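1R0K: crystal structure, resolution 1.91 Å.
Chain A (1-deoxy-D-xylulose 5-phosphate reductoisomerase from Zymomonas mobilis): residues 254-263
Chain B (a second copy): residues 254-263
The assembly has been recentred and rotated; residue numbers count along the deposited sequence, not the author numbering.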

# COMPACT_ATOMS: atom_id res chain seq x y z
N ASP A 254 12.23 2.04 6.64
CA ASP A 254 11.69 2.32 7.96
C ASP A 254 10.85 1.18 8.52
O ASP A 254 10.32 1.28 9.62
CB ASP A 254 10.87 3.62 7.96
CG ASP A 254 9.75 3.62 6.92
OD1 ASP A 254 9.44 2.54 6.38
OD2 ASP A 254 9.19 4.71 6.67
N GLY A 255 10.74 0.10 7.75
CA GLY A 255 9.98 -1.06 8.18
C GLY A 255 8.57 -1.12 7.61
O GLY A 255 7.89 -2.13 7.72
N SER A 256 8.14 -0.02 7.00
CA SER A 256 6.80 0.05 6.43
C SER A 256 6.69 -0.81 5.18
O SER A 256 7.54 -0.76 4.30
CB SER A 256 6.47 1.50 6.08
OG SER A 256 5.30 1.56 5.28
N ILE A 257 5.63 -1.62 5.11
CA ILE A 257 5.42 -2.46 3.94
C ILE A 257 4.16 -1.98 3.22
O ILE A 257 3.07 -1.96 3.79
CB ILE A 257 5.23 -3.95 4.33
CG1 ILE A 257 6.46 -4.45 5.08
CG2 ILE A 257 4.98 -4.79 3.08
CD1 ILE A 257 6.32 -5.87 5.64
N LEU A 258 4.33 -1.57 1.97
CA LEU A 258 3.19 -1.13 1.19
C LEU A 258 2.78 -2.26 0.27
O LEU A 258 3.62 -2.84 -0.42
CB LEU A 258 3.53 0.12 0.37
CG LEU A 258 3.93 1.36 1.18
CD1 LEU A 258 4.01 2.56 0.25
CD2 LEU A 258 2.92 1.61 2.29
N ALA A 259 1.49 -2.58 0.28
CA ALA A 259 0.97 -3.66 -0.53
C ALA A 259 -0.20 -3.19 -1.37
O ALA A 259 -0.91 -2.24 -1.00
CB ALA A 259 0.53 -4.81 0.36
N GLN A 260 -0.40 -3.84 -2.51
CA GLN A 260 -1.52 -3.53 -3.39
C GLN A 260 -2.38 -4.78 -3.33
O GLN A 260 -1.92 -5.88 -3.63
CB GLN A 260 -1.03 -3.27 -4.82
CG GLN A 260 -2.08 -2.60 -5.72
CD GLN A 260 -3.08 -3.59 -6.31
OE1 GLN A 260 -4.09 -3.19 -6.90
NE2 GLN A 260 -2.80 -4.87 -6.17
N ILE A 261 -3.64 -4.60 -2.94
CA ILE A 261 -4.57 -5.71 -2.78
C ILE A 261 -5.82 -5.45 -3.60
O ILE A 261 -6.12 -4.30 -3.93
CB ILE A 261 -4.97 -5.85 -1.29
CG1 ILE A 261 -3.72 -5.81 -0.41
CG2 ILE A 261 -5.75 -7.16 -1.07
CD1 ILE A 261 -3.98 -5.83 1.09
N GLY A 262 -6.55 -6.51 -3.93
CA GLY A 262 -7.78 -6.33 -4.67
C GLY A 262 -8.31 -7.58 -5.35
O GLY A 262 -7.77 -8.68 -5.18
N SER A 263 -9.39 -7.39 -6.09
CA SER A 263 -10.01 -8.47 -6.85
C SER A 263 -9.05 -8.75 -8.00
O SER A 263 -8.14 -7.95 -8.25
CB SER A 263 -11.38 -8.03 -7.38
OG SER A 263 -11.25 -6.88 -8.22
N ASP B 254 -10.30 2.74 -9.09
CA ASP B 254 -10.02 1.69 -10.05
C ASP B 254 -10.08 0.29 -9.45
O ASP B 254 -9.86 -0.70 -10.14
CB ASP B 254 -8.67 1.92 -10.75
CG ASP B 254 -7.50 2.00 -9.80
OD1 ASP B 254 -7.58 1.45 -8.68
OD2 ASP B 254 -6.47 2.59 -10.18
N GLY B 255 -10.39 0.21 -8.16
CA GLY B 255 -10.49 -1.07 -7.49
C GLY B 255 -9.25 -1.42 -6.71
O GLY B 255 -9.23 -2.38 -5.93
N SER B 256 -8.20 -0.63 -6.91
CA SER B 256 -6.94 -0.86 -6.22
C SER B 256 -7.03 -0.53 -4.74
O SER B 256 -7.57 0.50 -4.34
CB SER B 256 -5.83 -0.04 -6.87
OG SER B 256 -4.62 -0.16 -6.15
N ILE B 257 -6.51 -1.42 -3.91
CA ILE B 257 -6.52 -1.19 -2.48
C ILE B 257 -5.07 -1.15 -2.03
O ILE B 257 -4.33 -2.12 -2.20
CB ILE B 257 -7.26 -2.30 -1.72
CG1 ILE B 257 -8.73 -2.33 -2.14
CG2 ILE B 257 -7.15 -2.06 -0.22
CD1 ILE B 257 -9.50 -3.53 -1.61
N LEU B 258 -4.66 -0.02 -1.48
CA LEU B 258 -3.30 0.13 -0.99
C LEU B 258 -3.37 -0.08 0.52
O LEU B 258 -4.22 0.48 1.19
CB LEU B 258 -2.74 1.52 -1.31
CG LEU B 258 -2.59 1.82 -2.80
CD1 LEU B 258 -1.95 3.19 -3.00
CD2 LEU B 258 -1.74 0.72 -3.45
N ALA B 259 -2.47 -0.91 1.03
CA ALA B 259 -2.46 -1.19 2.46
C ALA B 259 -1.06 -0.98 3.03
O ALA B 259 -0.07 -1.09 2.32
CB ALA B 259 -2.92 -2.62 2.71
N GLN B 260 -1.00 -0.66 4.31
CA GLN B 260 0.28 -0.49 4.97
C GLN B 260 0.32 -1.65 5.95
O GLN B 260 -0.61 -1.85 6.73
CB GLN B 260 0.37 0.85 5.70
CG GLN B 260 1.80 1.23 6.11
CD GLN B 260 2.23 0.60 7.44
OE1 GLN B 260 3.41 0.64 7.81
NE2 GLN B 260 1.27 0.03 8.15
N ILE B 261 1.40 -2.43 5.87
CA ILE B 261 1.57 -3.61 6.71
C ILE B 261 2.92 -3.57 7.40
O ILE B 261 3.86 -2.95 6.90
CB ILE B 261 1.49 -4.89 5.82
CG1 ILE B 261 0.23 -4.84 4.95
CG2 ILE B 261 1.49 -6.14 6.70
CD1 ILE B 261 0.12 -5.98 3.95
N GLY B 262 3.03 -4.22 8.55
CA GLY B 262 4.32 -4.24 9.22
C GLY B 262 4.29 -4.74 10.65
O GLY B 262 3.24 -5.13 11.15
N SER B 263 5.46 -4.75 11.29
CA SER B 263 5.56 -5.16 12.68
C SER B 263 4.90 -4.03 13.48
O SER B 263 4.57 -2.99 12.92
CB SER B 263 7.03 -5.30 13.08
OG SER B 263 7.76 -4.13 12.72
O HOH W 1 7.89 -4.46 9.14
O HOH W 2 6.71 -1.81 10.86
O HOH W 3 -10.76 -4.57 -5.23
O HOH W 4 -8.89 -4.88 -8.11

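What fills the apolar centre of this contact? The two copies meet at A:Ala259 and B:Ala259, which face each other across an antiparallel pair of strands, with their methyl groups on the same side of the sheet as A:Ile257, A:Ile261, B:Ile257 and B:Ile261. The tips of A:Ile261 and B:Ile261 lie beside the partner's methyl: A:Ala259 CB lies 3.8 Å from B:Ile261 CD1, and A:Ile261 CD1 lies 3.7 Å from B:Ala259 CB. Further out, the isoleucines pair directly, A:Ile257 CB sitting 4.1 Å from B:Ile261 CB and A:Ile261 CB 4.2 Å from B:Ile257 CB. All these side chains share one face of the sheet, and their apolar contacts join the chains there.

How does the backbone hold the two strands together? A:Ile257 with B:Ile261, A:Ala259 with B:Ala259, and A:Ile261 with B:Ile257 form the hydrogen-bonded pairs of the ladder, each contributing two bonds. At the middle, A:Ala259 N donates to B:Ala259 O at 3.0 Å and B:Ala259 N returns the bond to A:Ala259 O at 2.9 Å. Towards one end, B:Ile261 N reaches A:Ile257 O at 2.7 Å and A:Ile257 N reaches B:Ile261 O at 2.8 Å; the other end repeats the pattern with the chains exchanged. Between these pairs the alpha carbons come close to opposing carbonyls, as where B:Leu258 CA approaches A:Ala259 O at 3.4 Å in a CA-H...O contact.

What lies on the other face of the sheet? A:Leu258 pairs with B:Gln260, and B:Leu258 with A:Gln260, in the non-hydrogen-bonded positions. The aliphatic part of A:Gln260 meets the leucine, A:Gln260 CG and B:Leu258 CD2 being 4.0 Å apart, while its amide oxygen extends to a serine: A:Gln260 OE1 is 3.2 Å from B:Ser256 OG. One side chain thus serves both an apolar neighbour and a polar one.

How is the contact finished at its polar edge? In each chain the turn before the strand is braced by A:Asp254 or B:Asp254, whose OD1 accepts a hydrogen bond from the serine amide, A:Ser256 N to A:Asp254 OD1 measuring 2.9 Å. A:Gly262 and B:Gly262 have backbone angles that would jam a CB against the preceding carbonyl, and an ideal CB on A:Gly262 would also come within 3.3 Å of B:Gly255 O. Water then links the chains: water 1 lies 2.7 Å from A:Gly255 O and accepts from B:Ser263 N at 3.3 Å, and water 3 makes the matching bridge between B:Gly255 O and A:Ser263 N.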